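Local coordinates for protein KmHsv2 (Kluyveromyces marxianus, PDB 3VU4) that probably binds phosphoinositides through a seven-bladed beta-propeller of the PROPPIN family, to which the autophagy protein Atg18 also belongs, at residues I198-L203 / A211-D216; V189-H194 / R221-E226; K254-S259 / C309-I314; E233-L238 / Q290-L295. All coordinates share one frame; numbering follows the deposited sequence.

Contact 1. Residues I198-L203 / A211-D216. With SO4 (sulfate ion), chain E.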
loop_
_atom_site.group_PDB
_atom_site.type_symbol
_atom_site.label_atom_id
_atom_site.label_comp_id
_atom_site.label_asym_id
_atom_site.label_seq_id
_atom_site.Cartn_x
_atom_site.Cartn_y
_atom_site.Cartn_z
ATOM N N ILE A 198 -3.397 13.903 -7.967
ATOM C CA ILE A 198 -2.623 12.921 -7.232
ATOM C C ILE A 198 -2.856 11.503 -7.753
ATOM O O ILE A 198 -3.997 11.073 -7.988
ATOM C CB ILE A 198 -2.965 12.970 -5.729
ATOM C CG1 ILE A 198 -2.212 14.135 -5.073
ATOM C CG2 ILE A 198 -2.630 11.636 -5.058
ATOM C CD1 ILE A 198 -2.591 14.370 -3.637
ATOM N N LYS A 199 -1.757 10.776 -7.926
ATOM C CA LYS A 199 -1.806 9.404 -8.399
ATOM C C LYS A 199 -2.200 8.473 -7.258
ATOM O O LYS A 199 -3.124 7.665 -7.394
ATOM C CB LYS A 199 -0.444 9.003 -8.967
ATOM C CG LYS A 199 -0.372 7.571 -9.489
ATOM C CD LYS A 199 -1.463 7.302 -10.498
ATOM C CE LYS A 199 -1.308 5.931 -11.121
ATOM N NZ LYS A 199 -2.545 5.565 -11.863
ATOM N N MET A 200 -1.493 8.590 -6.137
ATOM C CA MET A 200 -1.767 7.773 -4.955
ATOM C C MET A 200 -1.055 8.350 -3.739
ATOM O O MET A 200 -0.096 9.110 -3.886
ATOM C CB MET A 200 -1.280 6.342 -5.162
ATOM C CG MET A 200 0.214 6.236 -5.386
ATOM S SD MET A 200 0.772 4.530 -5.485
ATOM C CE MET A 200 0.614 4.278 -7.227
ATOM N N VAL A 201 -1.532 8.004 -2.545
ATOM C CA VAL A 201 -0.886 8.468 -1.320
ATOM C C VAL A 201 -0.591 7.257 -0.455
ATOM O O VAL A 201 -1.315 6.267 -0.496
ATOM C CB VAL A 201 -1.749 9.497 -0.534
ATOM C CG1 VAL A 201 -2.034 10.714 -1.418
ATOM C CG2 VAL A 201 -3.014 8.864 -0.037
ATOM N N ARG A 202 0.485 7.326 0.318
ATOM C CA ARG A 202 0.865 6.199 1.151
ATOM C C ARG A 202 1.372 6.592 2.532
ATOM O O ARG A 202 2.310 7.387 2.667
ATOM C CB ARG A 202 1.937 5.380 0.429
ATOM C CG ARG A 202 1.455 4.701 -0.850
ATOM C CD ARG A 202 0.651 3.443 -0.530
ATOM N NE ARG A 202 0.298 2.694 -1.732
ATOM C CZ ARG A 202 -0.696 3.007 -2.560
ATOM N NH1 ARG A 202 -1.467 4.058 -2.329
ATOM N NH2 ARG A 202 -0.906 2.271 -3.639
ATOM N N LEU A 203 0.741 6.018 3.553
ATOM C CA LEU A 203 1.111 6.250 4.940
ATOM C C LEU A 203 2.197 5.257 5.335
ATOM O O LEU A 203 2.197 4.116 4.865
ATOM C CB LEU A 203 -0.097 6.047 5.853
ATOM C CG LEU A 203 -1.211 7.094 5.809
ATOM C CD1 LEU A 203 -2.411 6.598 6.601
ATOM C CD2 LEU A 203 -0.703 8.415 6.368
ATOM N N ALA A 211 3.466 9.623 1.941
ATOM C CA ALA A 211 4.161 9.851 0.675
ATOM C C ALA A 211 3.135 10.065 -0.431
ATOM O O ALA A 211 2.113 9.367 -0.492
ATOM C CB ALA A 211 5.056 8.656 0.340
ATOM N N THR A 212 3.396 11.037 -1.296
ATOM C CA THR A 212 2.478 11.331 -2.392
ATOM C C THR A 212 3.198 11.442 -3.725
ATOM O O THR A 212 4.405 11.667 -3.796
ATOM C CB THR A 212 1.705 12.665 -2.161
ATOM O OG1 THR A 212 2.596 13.778 -2.311
ATOM C CG2 THR A 212 1.105 12.700 -0.769
ATOM N N CYS A 213 2.444 11.269 -4.792
ATOM C CA CYS A 213 3.001 11.399 -6.125
ATOM C C CYS A 213 1.847 11.691 -7.051
ATOM O O CYS A 213 0.733 11.223 -6.818
ATOM C CB CYS A 213 3.714 10.120 -6.553
ATOM S SG CYS A 213 2.625 8.745 -6.834
ATOM N N SER A 214 2.100 12.490 -8.080
ATOM C CA SER A 214 1.051 12.818 -9.027
ATOM C C SER A 214 1.137 11.945 -10.268
ATOM O O SER A 214 2.029 11.108 -10.391
ATOM C CB SER A 214 1.118 14.287 -9.434
ATOM O OG SER A 214 2.291 14.586 -10.132
ATOM N N GLN A 215 0.179 12.162 -11.174
ATOM C CA GLN A 215 0.049 11.446 -12.445
ATOM C C GLN A 215 1.149 11.923 -13.381
ATOM O O GLN A 215 1.262 13.131 -13.648
ATOM C CB GLN A 215 -1.331 11.746 -13.082
ATOM C CG GLN A 215 -2.620 11.495 -12.222
ATOM C CD GLN A 215 -3.180 10.036 -12.243
ATOM O OE1 GLN A 215 -2.808 9.205 -13.094
ATOM N NE2 GLN A 215 -4.099 9.744 -11.307
ATOM N N ASP A 216 1.920 10.967 -13.902
ATOM C CA ASP A 216 3.039 11.268 -14.791
ATOM C C ASP A 216 3.851 12.393 -14.137
ATOM O O ASP A 216 4.142 13.406 -14.763
ATOM C CB ASP A 216 2.530 11.696 -16.217
HETATM S S SO4 E . 3.430 18.247 -9.472
HETATM O O1 SO4 E . 3.315 19.008 -8.213
HETATM O O2 SO4 E . 4.292 17.074 -9.241
HETATM O O3 SO4 E . 2.103 17.785 -9.920
HETATM O O4 SO4 E . 4.001 19.126 -10.510
HETATM O O HOH W 1 -5.521 8.072 -9.523
#
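The first two strands of one beta-propeller blade form an antiparallel hairpin here, their directions 161° apart over 198-203 and 211-214. At Ala-211 the pairing with Arg-202 is hydrogen-bonded both ways: Ala-211 N donates to Arg-202 O (2.6 Å), and Ala-211 O accepts from Arg-202 N, each donor lying in the carbonyl plane. Thr-212 meets Val-201 in a non-hydrogen-bonded pair. Their side chains lie alongside each other, pointing the same way, with Thr-212 CG2 3.8 Å from Val-201 CG1. At Cys-213 the register slips by one residue, a beta bulge. Its O receives Lys-199 N on a lone pair at 2.8 Å, whereas its N makes only a weak bond to Met-200 O, so two residues answer one. Cys-213 SG, placed between backbone N and carbonyl carbon (chi1 69°), rests against Lys-199 CB and Met-200 CG. Beyond the bulge Ser-214 and Ile-198 pair with diverging side chains, and Ser-214 OG donates to sulfate O3 at 3.2 Å. Past the strand's end, Gln-215 crosses Lys-199 at about a right angle, its OE1 3.5 Å from Lys-199 CD, while its NE2 holds weakly a water that donates to Lys-199 O.

Contact 2. Residues V189-H194 / R221-E226. With SO4 (sulfate ion), chain E.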
loop_
_atom_site.group_PDB
_atom_site.type_symbol
_atom_site.label_atom_id
_atom_site.label_comp_id
_atom_site.label_asym_id
_atom_site.label_seq_id
_atom_site.Cartn_x
_atom_site.Cartn_y
_atom_site.Cartn_z
ATOM N N VAL A 189 -5.454 18.220 9.016
ATOM C CA VAL A 189 -4.334 18.835 8.317
ATOM C C VAL A 189 -4.628 18.823 6.828
ATOM O O VAL A 189 -5.099 17.824 6.282
ATOM C CB VAL A 189 -3.030 18.075 8.574
ATOM C CG1 VAL A 189 -1.916 18.655 7.719
ATOM C CG2 VAL A 189 -2.679 18.152 10.048
ATOM N N LEU A 190 -4.333 19.937 6.174
ATOM C CA LEU A 190 -4.592 20.088 4.757
ATOM C C LEU A 190 -3.290 20.359 4.016
ATOM O O LEU A 190 -2.555 21.275 4.373
ATOM C CB LEU A 190 -5.575 21.237 4.572
ATOM C CG LEU A 190 -5.998 21.717 3.192
ATOM C CD1 LEU A 190 -7.226 22.607 3.345
ATOM C CD2 LEU A 190 -4.843 22.465 2.520
ATOM N N ILE A 191 -3.005 19.570 2.980
ATOM C CA ILE A 191 -1.767 19.754 2.232
ATOM C C ILE A 191 -1.945 19.876 0.729
ATOM O O ILE A 191 -2.549 19.009 0.091
ATOM C CB ILE A 191 -0.787 18.588 2.456
ATOM C CG1 ILE A 191 -0.679 18.264 3.937
ATOM C CG2 ILE A 191 0.584 18.959 1.909
ATOM C CD1 ILE A 191 -0.024 16.929 4.217
ATOM N N LYS A 192 -1.414 20.950 0.161
ATOM C CA LYS A 192 -1.470 21.135 -1.277
ATOM C C LYS A 192 -0.224 20.455 -1.834
ATOM O O LYS A 192 0.725 21.117 -2.255
ATOM C CB LYS A 192 -1.452 22.611 -1.625
ATOM C CG LYS A 192 -2.713 23.336 -1.254
ATOM C CD LYS A 192 -2.715 24.693 -1.899
ATOM C CE LYS A 192 -4.029 25.405 -1.690
ATOM N NZ LYS A 192 -3.942 26.756 -2.321
ATOM N N ALA A 193 -0.249 19.122 -1.824
ATOM C CA ALA A 193 0.857 18.279 -2.282
ATOM C C ALA A 193 1.312 18.453 -3.730
ATOM O O ALA A 193 2.506 18.583 -3.980
ATOM C CB ALA A 193 0.523 16.810 -2.025
ATOM N N HIS A 194 0.384 18.445 -4.685
ATOM C CA HIS A 194 0.780 18.590 -6.083
ATOM C C HIS A 194 -0.092 19.538 -6.879
ATOM O O HIS A 194 -1.191 19.887 -6.467
ATOM C CB HIS A 194 0.766 17.233 -6.777
ATOM C CG HIS A 194 1.675 16.223 -6.154
ATOM N ND1 HIS A 194 2.917 15.919 -6.671
ATOM C CD2 HIS A 194 1.519 15.443 -5.057
ATOM C CE1 HIS A 194 3.486 14.993 -5.917
ATOM N NE2 HIS A 194 2.661 14.687 -4.931
ATOM N N ARG A 221 6.744 13.215 -3.027
ATOM C CA ARG A 221 6.889 14.022 -1.819
ATOM C C ARG A 221 6.501 13.304 -0.541
ATOM O O ARG A 221 5.633 12.424 -0.538
ATOM C CB ARG A 221 6.064 15.308 -1.921
ATOM C CG ARG A 221 6.453 16.192 -3.087
ATOM C CD ARG A 221 5.820 17.576 -3.005
ATOM N NE ARG A 221 6.419 18.472 -3.990
ATOM C CZ ARG A 221 5.860 18.814 -5.150
ATOM N NH1 ARG A 221 4.659 18.351 -5.491
ATOM N NH2 ARG A 221 6.523 19.588 -5.998
ATOM N N VAL A 222 7.153 13.688 0.554
ATOM C CA VAL A 222 6.860 13.096 1.842
ATOM C C VAL A 222 6.561 14.208 2.826
ATOM O O VAL A 222 7.353 15.144 2.959
ATOM C CB VAL A 222 8.042 12.275 2.370
ATOM C CG1 VAL A 222 7.631 11.566 3.645
ATOM C CG2 VAL A 222 8.499 11.274 1.327
ATOM N N PHE A 223 5.420 14.106 3.506
ATOM C CA PHE A 223 5.003 15.104 4.488
ATOM C C PHE A 223 4.758 14.467 5.849
ATOM O O PHE A 223 4.483 13.269 5.936
ATOM C CB PHE A 223 3.689 15.797 4.077
ATOM C CG PHE A 223 3.690 16.376 2.680
ATOM C CD1 PHE A 223 3.419 15.569 1.570
ATOM C CD2 PHE A 223 3.939 17.733 2.474
ATOM C CE1 PHE A 223 3.393 16.106 0.277
ATOM C CE2 PHE A 223 3.916 18.282 1.183
ATOM C CZ PHE A 223 3.642 17.466 0.083
ATOM N N LYS A 224 4.864 15.280 6.910
ATOM C CA LYS A 224 4.576 14.824 8.274
ATOM C C LYS A 224 3.060 14.872 8.346
ATOM O O LYS A 224 2.460 15.865 7.936
ATOM C CB LYS A 224 5.091 15.800 9.326
ATOM C CG LYS A 224 6.578 15.846 9.570
ATOM C CD LYS A 224 6.840 16.906 10.642
ATOM C CE LYS A 224 8.321 17.129 10.895
ATOM N NZ LYS A 224 8.557 18.412 11.629
ATOM N N THR A 225 2.437 13.826 8.865
ATOM C CA THR A 225 0.984 13.811 8.963
ATOM C C THR A 225 0.457 14.725 10.068
ATOM O O THR A 225 -0.711 15.126 10.056
ATOM C CB THR A 225 0.460 12.389 9.214
ATOM O OG1 THR A 225 1.103 11.843 10.373
ATOM C CG2 THR A 225 0.733 11.500 8.002
ATOM N N GLU A 226 1.318 15.060 11.024
ATOM C CA GLU A 226 0.914 15.919 12.124
ATOM C C GLU A 226 0.716 17.372 11.712
ATOM O O GLU A 226 -0.314 17.960 12.020
ATOM C CB GLU A 226 1.938 15.865 13.242
ATOM C CG GLU A 226 1.523 16.636 14.473
ATOM C CD GLU A 226 2.686 16.897 15.404
ATOM O OE1 GLU A 226 2.436 17.224 16.586
ATOM O OE2 GLU A 226 3.850 16.786 14.947
HETATM S S SO4 E . 3.430 18.247 -9.472
HETATM O O1 SO4 E . 3.315 19.008 -8.213
HETATM O O2 SO4 E . 4.292 17.074 -9.241
HETATM O O3 SO4 E . 2.103 17.785 -9.920
HETATM O O4 SO4 E . 4.001 19.126 -10.510
#
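Arg-221 NH1 is gripped by one clear hydrogen bond, a nearly straight one (175°) to sulfate O1 at 3.1 Å, and it also lies 2.6 Å from Ala-193 O. The sulfate oxygen sits at the guanidinium edge, in its plane. An extended chain from CG to NE carries the group there, and Arg-221 NE has a second charged partner in Glu-233. His-194 comes tip to tip with the arginine, the two planes 50° apart, so that NH1 stands over one face of the imidazole; the angle is too poor for NH1 to bond ND1. Instead His-194 ND1 donates to sulfate O2 at 3.1 Å, which places a proton on ND1, while NE2 is hydrogen-bonded to Thr-212 OG1. With both nitrogens engaged, the ring's rotation is fixed. Thr-195 N, Asn-196 N and Ser-214 OG complete the sulfate's site, which is consistent with a phosphate-binding pocket for a phosphoinositide headgroup, as in other PROPPINs, although the ion probably came from the crystallisation liquor.

Away from the sulfate the contact is mostly apolar; at its far end Val-189 CG2 lies 3.1 Å from Glu-226 O. Ile-191 CG2 makes a CH-pi contact 3.7 Å from the Phe-223 ring centroid and 22° off its normal. Ala-193 CB adds a touch at Phe-223 CE1, 3.7 Å away. Because strand 189-191 is the outermost of one blade and 219-224 the third of the next, this is an interface between blades: strand 161-165 pairs with the former, while 209-214 and 230-235 flank the latter.

Contact 3. Residues K254-S259 / C309-I314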
loop_
_atom_site.group_PDB
_atom_site.type_symbol
_atom_site.label_atom_id
_atom_site.label_comp_id
_atom_site.label_asym_id
_atom_site.label_seq_id
_atom_site.Cartn_x
_atom_site.Cartn_y
_atom_site.Cartn_z
ATOM N N LYS A 254 12.992 3.497 4.087
ATOM C CA LYS A 254 13.014 3.502 2.634
ATOM C C LYS A 254 11.642 3.422 2.007
ATOM O O LYS A 254 10.692 2.896 2.584
ATOM C CB LYS A 254 13.887 2.364 2.119
ATOM C CG LYS A 254 15.344 2.574 2.433
ATOM C CD LYS A 254 16.153 1.331 2.190
ATOM C CE LYS A 254 17.529 1.465 2.836
ATOM N NZ LYS A 254 17.420 1.660 4.318
ATOM N N LEU A 255 11.554 3.967 0.808
ATOM C CA LEU A 255 10.314 3.978 0.061
ATOM C C LEU A 255 10.566 3.244 -1.261
ATOM O O LEU A 255 11.503 3.583 -1.991
ATOM C CB LEU A 255 9.914 5.426 -0.194
ATOM C CG LEU A 255 8.538 5.759 -0.732
ATOM C CD1 LEU A 255 7.480 5.177 0.177
ATOM C CD2 LEU A 255 8.413 7.262 -0.815
ATOM N N ALA A 256 9.761 2.220 -1.546
ATOM C CA ALA A 256 9.905 1.472 -2.798
ATOM C C ALA A 256 8.804 1.880 -3.758
ATOM O O ALA A 256 7.651 2.053 -3.363
ATOM C CB ALA A 256 9.844 -0.037 -2.552
ATOM N N VAL A 257 9.177 2.051 -5.016
ATOM C CA VAL A 257 8.229 2.418 -6.055
ATOM C C VAL A 257 8.410 1.484 -7.252
ATOM O O VAL A 257 9.540 1.170 -7.641
ATOM C CB VAL A 257 8.450 3.879 -6.536
ATOM C CG1 VAL A 257 7.524 4.201 -7.714
ATOM C CG2 VAL A 257 8.192 4.841 -5.400
ATOM N N VAL A 258 7.298 1.029 -7.820
ATOM C CA VAL A 258 7.345 0.182 -9.002
ATOM C C VAL A 258 6.589 0.942 -10.082
ATOM O O VAL A 258 5.466 1.383 -9.846
ATOM C CB VAL A 258 6.642 -1.172 -8.778
ATOM C CG1 VAL A 258 6.652 -1.979 -10.066
ATOM C CG2 VAL A 258 7.339 -1.947 -7.703
ATOM N N SER A 259 7.201 1.110 -11.251
ATOM C CA SER A 259 6.550 1.802 -12.370
ATOM C C SER A 259 5.997 0.751 -13.337
ATOM O O SER A 259 6.290 -0.434 -13.182
ATOM C CB SER A 259 7.556 2.662 -13.114
ATOM O OG SER A 259 8.506 1.831 -13.763
ATOM N N CYS A 309 0.678 -5.082 -10.198
ATOM C CA CYS A 309 1.285 -5.754 -9.061
ATOM C C CYS A 309 1.114 -4.908 -7.821
ATOM O O CYS A 309 0.653 -3.766 -7.899
ATOM C CB CYS A 309 2.782 -6.029 -9.300
ATOM S SG CYS A 309 3.875 -4.572 -9.401
ATOM N N LYS A 310 1.467 -5.491 -6.680
ATOM C CA LYS A 310 1.401 -4.812 -5.389
ATOM C C LYS A 310 2.643 -5.231 -4.644
ATOM O O LYS A 310 3.048 -6.391 -4.721
ATOM C CB LYS A 310 0.149 -5.219 -4.602
ATOM C CG LYS A 310 -1.108 -4.657 -5.215
ATOM C CD LYS A 310 -2.333 -4.784 -4.338
ATOM C CE LYS A 310 -3.513 -4.150 -5.067
ATOM N NZ LYS A 310 -4.794 -4.244 -4.327
ATOM N N ILE A 311 3.262 -4.291 -3.945
ATOM C CA ILE A 311 4.472 -4.610 -3.206
ATOM C C ILE A 311 4.270 -4.389 -1.717
ATOM O O ILE A 311 3.323 -3.726 -1.292
ATOM C CB ILE A 311 5.667 -3.774 -3.724
ATOM C CG1 ILE A 311 5.483 -2.295 -3.396
ATOM C CG2 ILE A 311 5.761 -3.905 -5.247
ATOM C CD1 ILE A 311 6.490 -1.393 -4.087
ATOM N N ALA A 312 5.152 -4.973 -0.922
ATOM C CA ALA A 312 5.063 -4.830 0.522
ATOM C C ALA A 312 6.395 -5.183 1.157
ATOM O O ALA A 312 6.994 -6.218 0.845
ATOM C CB ALA A 312 3.963 -5.728 1.071
ATOM N N TRP A 313 6.876 -4.308 2.031
ATOM C CA TRP A 313 8.132 -4.583 2.714
ATOM C C TRP A 313 7.797 -5.576 3.808
ATOM O O TRP A 313 6.725 -5.513 4.404
ATOM C CB TRP A 313 8.723 -3.314 3.322
ATOM C CG TRP A 313 9.222 -2.335 2.304
ATOM C CD1 TRP A 313 8.475 -1.457 1.570
ATOM C CD2 TRP A 313 10.587 -2.108 1.933
ATOM N NE1 TRP A 313 9.291 -0.692 0.773
ATOM C CE2 TRP A 313 10.590 -1.071 0.975
ATOM C CE3 TRP A 313 11.805 -2.676 2.321
ATOM C CZ2 TRP A 313 11.771 -0.590 0.398
ATOM C CZ3 TRP A 313 12.979 -2.197 1.749
ATOM C CH2 TRP A 313 12.952 -1.163 0.797
ATOM N N ILE A 314 8.696 -6.517 4.050
ATOM C CA ILE A 314 8.468 -7.518 5.078
ATOM C C ILE A 314 9.536 -7.374 6.149
ATOM O O ILE A 314 9.587 -8.150 7.097
ATOM C CB ILE A 314 8.507 -8.949 4.493
ATOM C CG1 ILE A 314 9.860 -9.225 3.840
ATOM C CG2 ILE A 314 7.398 -9.113 3.481
ATOM C CD1 ILE A 314 10.056 -10.678 3.437
#
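Two neighbouring blades of the beta-propeller meet face against face here, the second strand of one (254-259) lying over the first strand of the next (310-313). Their axes are 8.4 Å apart and their directions differ by 164°, and no hydrogen bond joins the segments, so the sheets meet chiefly through side chains.

Aliphatic contacts occupy one end. Val-258 and Ile-311 slide past each other in opposite directions, Val-258 CG2 lying 3.5 Å from Ile-311 CG2; the other valine branch, CG1, meets Cys-309 SG at 3.9 Å. Ile-311 CD1 extends further, to 3.9 Å from Ala-256 CB.

At the other end the Trp-313 indole packs on Ala-256, whose CB is 3.6 Å from CZ2, and Lys-254 CB lies 3.9 Å from CH2. Lys-254 O stands over one face near the rim, and Ala-256 N lies at the edge, in the ring plane.

The polar atom of the indole is satisfied outside the two segments, NE1 being hydrogen-bonded to Lys-247 O. An alanine in place of Trp-313 removes the indole and that bond, and would probably leave Ala-256 and Lys-254 CB less well packed. Trp-313 NE1 itself comes within 3.4 Å of Ala-256 CB.

Contact 4. Residues E233-L238 / Q290-L295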
loop_
_atom_site.group_PDB
_atom_site.type_symbol
_atom_site.label_atom_id
_atom_site.label_comp_id
_atom_site.label_asym_id
_atom_site.label_seq_id
_atom_site.Cartn_x
_atom_site.Cartn_y
_atom_site.Cartn_z
ATOM N N GLU A 233 11.732 15.194 -0.676
ATOM C CA GLU A 233 11.316 15.313 -2.057
ATOM C C GLU A 233 12.318 14.518 -2.897
ATOM O O GLU A 233 13.531 14.648 -2.721
ATOM C CB GLU A 233 11.259 16.782 -2.511
ATOM C CG GLU A 233 10.262 16.991 -3.645
ATOM C CD GLU A 233 10.073 18.449 -4.070
ATOM O OE1 GLU A 233 10.920 18.975 -4.823
ATOM O OE2 GLU A 233 9.072 19.069 -3.654
ATOM N N PHE A 234 11.794 13.671 -3.780
ATOM C CA PHE A 234 12.628 12.853 -4.649
ATOM C C PHE A 234 12.261 13.087 -6.110
ATOM O O PHE A 234 11.103 13.329 -6.433
ATOM C CB PHE A 234 12.438 11.380 -4.311
ATOM C CG PHE A 234 12.674 11.054 -2.873
ATOM C CD1 PHE A 234 13.960 11.043 -2.351
ATOM C CD2 PHE A 234 11.607 10.748 -2.035
ATOM C CE1 PHE A 234 14.183 10.729 -1.010
ATOM C CE2 PHE A 234 11.817 10.432 -0.693
ATOM C CZ PHE A 234 13.112 10.422 -0.182
ATOM N N ARG A 235 13.248 13.013 -6.992
ATOM C CA ARG A 235 13.011 13.201 -8.417
ATOM C C ARG A 235 13.105 11.826 -9.041
ATOM O O ARG A 235 14.034 11.081 -8.759
ATOM C CB ARG A 235 14.079 14.108 -9.012
ATOM C CG ARG A 235 14.310 15.362 -8.196
ATOM C CD ARG A 235 13.397 16.480 -8.623
ATOM N NE ARG A 235 14.049 17.310 -9.630
ATOM C CZ ARG A 235 13.458 18.316 -10.266
ATOM N NH1 ARG A 235 12.191 18.620 -10.003
ATOM N NH2 ARG A 235 14.143 19.022 -11.159
ATOM N N ARG A 236 12.136 11.475 -9.874
ATOM C CA ARG A 236 12.156 10.171 -10.510
ATOM C C ARG A 236 13.078 10.239 -11.710
ATOM O O ARG A 236 13.627 9.230 -12.161
ATOM C CB ARG A 236 10.736 9.775 -10.911
ATOM C CG ARG A 236 9.903 9.329 -9.718
ATOM C CD ARG A 236 8.396 9.372 -9.954
ATOM N NE ARG A 236 7.908 8.598 -11.099
ATOM C CZ ARG A 236 8.444 7.472 -11.565
ATOM N NH1 ARG A 236 9.532 6.940 -11.009
ATOM N NH2 ARG A 236 7.864 6.860 -12.583
ATOM N N GLY A 237 13.266 11.452 -12.209
ATOM C CA GLY A 237 14.133 11.646 -13.353
ATOM C C GLY A 237 13.901 10.691 -14.516
ATOM O O GLY A 237 12.890 10.779 -15.222
ATOM N N LEU A 238 14.848 9.775 -14.702
ATOM C CA LEU A 238 14.824 8.794 -15.787
ATOM C C LEU A 238 13.537 7.994 -16.011
ATOM O O LEU A 238 13.015 7.946 -17.136
ATOM C CB LEU A 238 16.007 7.829 -15.621
ATOM C CG LEU A 238 17.323 8.260 -16.282
ATOM C CD1 LEU A 238 17.206 8.072 -17.793
ATOM C CD2 LEU A 238 17.649 9.719 -15.935
ATOM N N GLN A 290 20.303 12.439 2.499
ATOM C CA GLN A 290 19.393 11.769 1.579
ATOM C C GLN A 290 19.436 12.288 0.151
ATOM O O GLN A 290 19.225 13.471 -0.107
ATOM C CB GLN A 290 17.968 11.837 2.123
ATOM C CG GLN A 290 17.754 10.932 3.331
ATOM C CD GLN A 290 18.759 11.202 4.451
ATOM O OE1 GLN A 290 18.754 12.279 5.059
ATOM N NE2 GLN A 290 19.629 10.228 4.719
ATOM N N SER A 291 19.723 11.379 -0.774
ATOM C CA SER A 291 19.785 11.717 -2.186
ATOM C C SER A 291 18.423 12.124 -2.709
ATOM O O SER A 291 17.383 11.662 -2.231
ATOM C CB SER A 291 20.277 10.533 -3.011
ATOM O OG SER A 291 20.172 10.831 -4.393
ATOM N N GLU A 292 18.448 12.984 -3.712
ATOM C CA GLU A 292 17.240 13.475 -4.339
ATOM C C GLU A 292 16.706 12.438 -5.343
ATOM O O GLU A 292 15.568 12.526 -5.796
ATOM C CB GLU A 292 17.563 14.826 -4.993
ATOM C CG GLU A 292 17.114 15.039 -6.422
ATOM C CD GLU A 292 17.529 16.422 -6.960
ATOM O OE1 GLU A 292 17.209 16.725 -8.137
ATOM O OE2 GLU A 292 18.172 17.198 -6.203
ATOM N N TRP A 293 17.526 11.435 -5.649
ATOM C CA TRP A 293 17.155 10.382 -6.595
ATOM C C TRP A 293 17.139 8.984 -5.962
ATOM O O TRP A 293 17.541 8.793 -4.815
ATOM C CB TRP A 293 18.129 10.365 -7.782
ATOM C CG TRP A 293 18.254 11.683 -8.487
ATOM C CD1 TRP A 293 17.381 12.216 -9.394
ATOM C CD2 TRP A 293 19.293 12.660 -8.312
ATOM N NE1 TRP A 293 17.812 13.459 -9.793
ATOM C CE2 TRP A 293 18.982 13.756 -9.148
ATOM C CE3 TRP A 293 20.457 12.714 -7.530
ATOM C CZ2 TRP A 293 19.792 14.898 -9.224
ATOM C CZ3 TRP A 293 21.262 13.853 -7.606
ATOM C CH2 TRP A 293 20.922 14.927 -8.450
ATOM N N SER A 294 16.668 8.018 -6.743
ATOM C CA SER A 294 16.596 6.625 -6.328
ATOM C C SER A 294 17.966 6.055 -5.912
ATOM O O SER A 294 18.987 6.346 -6.533
ATOM C CB SER A 294 16.038 5.793 -7.482
ATOM O OG SER A 294 16.072 4.406 -7.183
ATOM N N LEU A 295 17.974 5.236 -4.866
ATOM C CA LEU A 295 19.202 4.607 -4.385
ATOM C C LEU A 295 19.641 3.520 -5.356
ATOM O O LEU A 295 20.828 3.314 -5.584
ATOM C CB LEU A 295 18.966 3.972 -3.019
ATOM C CG LEU A 295 19.645 4.632 -1.826
ATOM C CD1 LEU A 295 19.484 6.143 -1.894
ATOM C CD2 LEU A 295 19.043 4.053 -0.545
HETATM O O HOH W 2 15.231 8.943 -9.195
#
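Arg-235 N donates to Glu-292 O at 2.7 Å, the one backbone hydrogen bond joining the edge of strand 230-235 to the loop before strand 296-299. It is straight, 167° at the hydrogen, and arrives nearly along the C=O axis. Glu-292 O also receives a CA-H...O contact from Phe-234 CA, so one carbonyl serves two neighbours. Arg-235 O accepts from a water at 2.5 Å, and this water in turn accepts from Ser-294 N at 3.0 Å, bridging the two segments a second time. Within the loop, Trp-293 N donates to Ser-291 OG (3.0 Å), an ST turn. Ser-291 O lies at the edge of the Phe-234 ring, in its plane.

Among the side chains, Arg-235 and Glu-292 run alongside each other, bringing NE to 3.5 Å from OE1 in a salt bridge with the guanidinium and carboxylate planes 77° apart. Glu-292 CG sits over the centre of one face of Trp-293, whose CD1 is 3.8 Å from Arg-235 CB. An alanine at Glu-292 has neither the carboxylate nor the CG over the indole, and is likely to leave Arg-235 and Trp-293 less firmly placed.

Residues 234-237 spell the Phe-Arg-Arg-Gly motif by which PROPPINs recognise phosphoinositides. A long, surface salt bridge of this kind would only partly offset the positive charge of Arg-235, and since Glu-292 and Trp-293 also touch a crystal neighbour, their pose may owe something to the lattice; the chemistry implies a loop pinned by its backbone and steered more loosely by charge.

Contacts 1 and 2, with centres 11 Å apart, share the sulfate and interlock through Thr-212, whose OG1 meets His-194 NE2 and whose N is 2.7 Å from Arg-221 O, both probable hydrogen bonds. Contact 2 hands on to contact 4 through the salt bridge of Arg-221 NE with Glu-233 OE2 at 2.7 Å, so the anion site is tied through its arginine to the strand bearing the Phe-Arg-Arg-Gly motif. Of the four, contact 3 lies nearest the centre of the chain, about 8 Å from it. It touches contact 1 where Ala-211 CB packs 3.8 Å from Leu-255 CD2, and contact 4, about 15 Å away between centres, through Ser-259 and Arg-236.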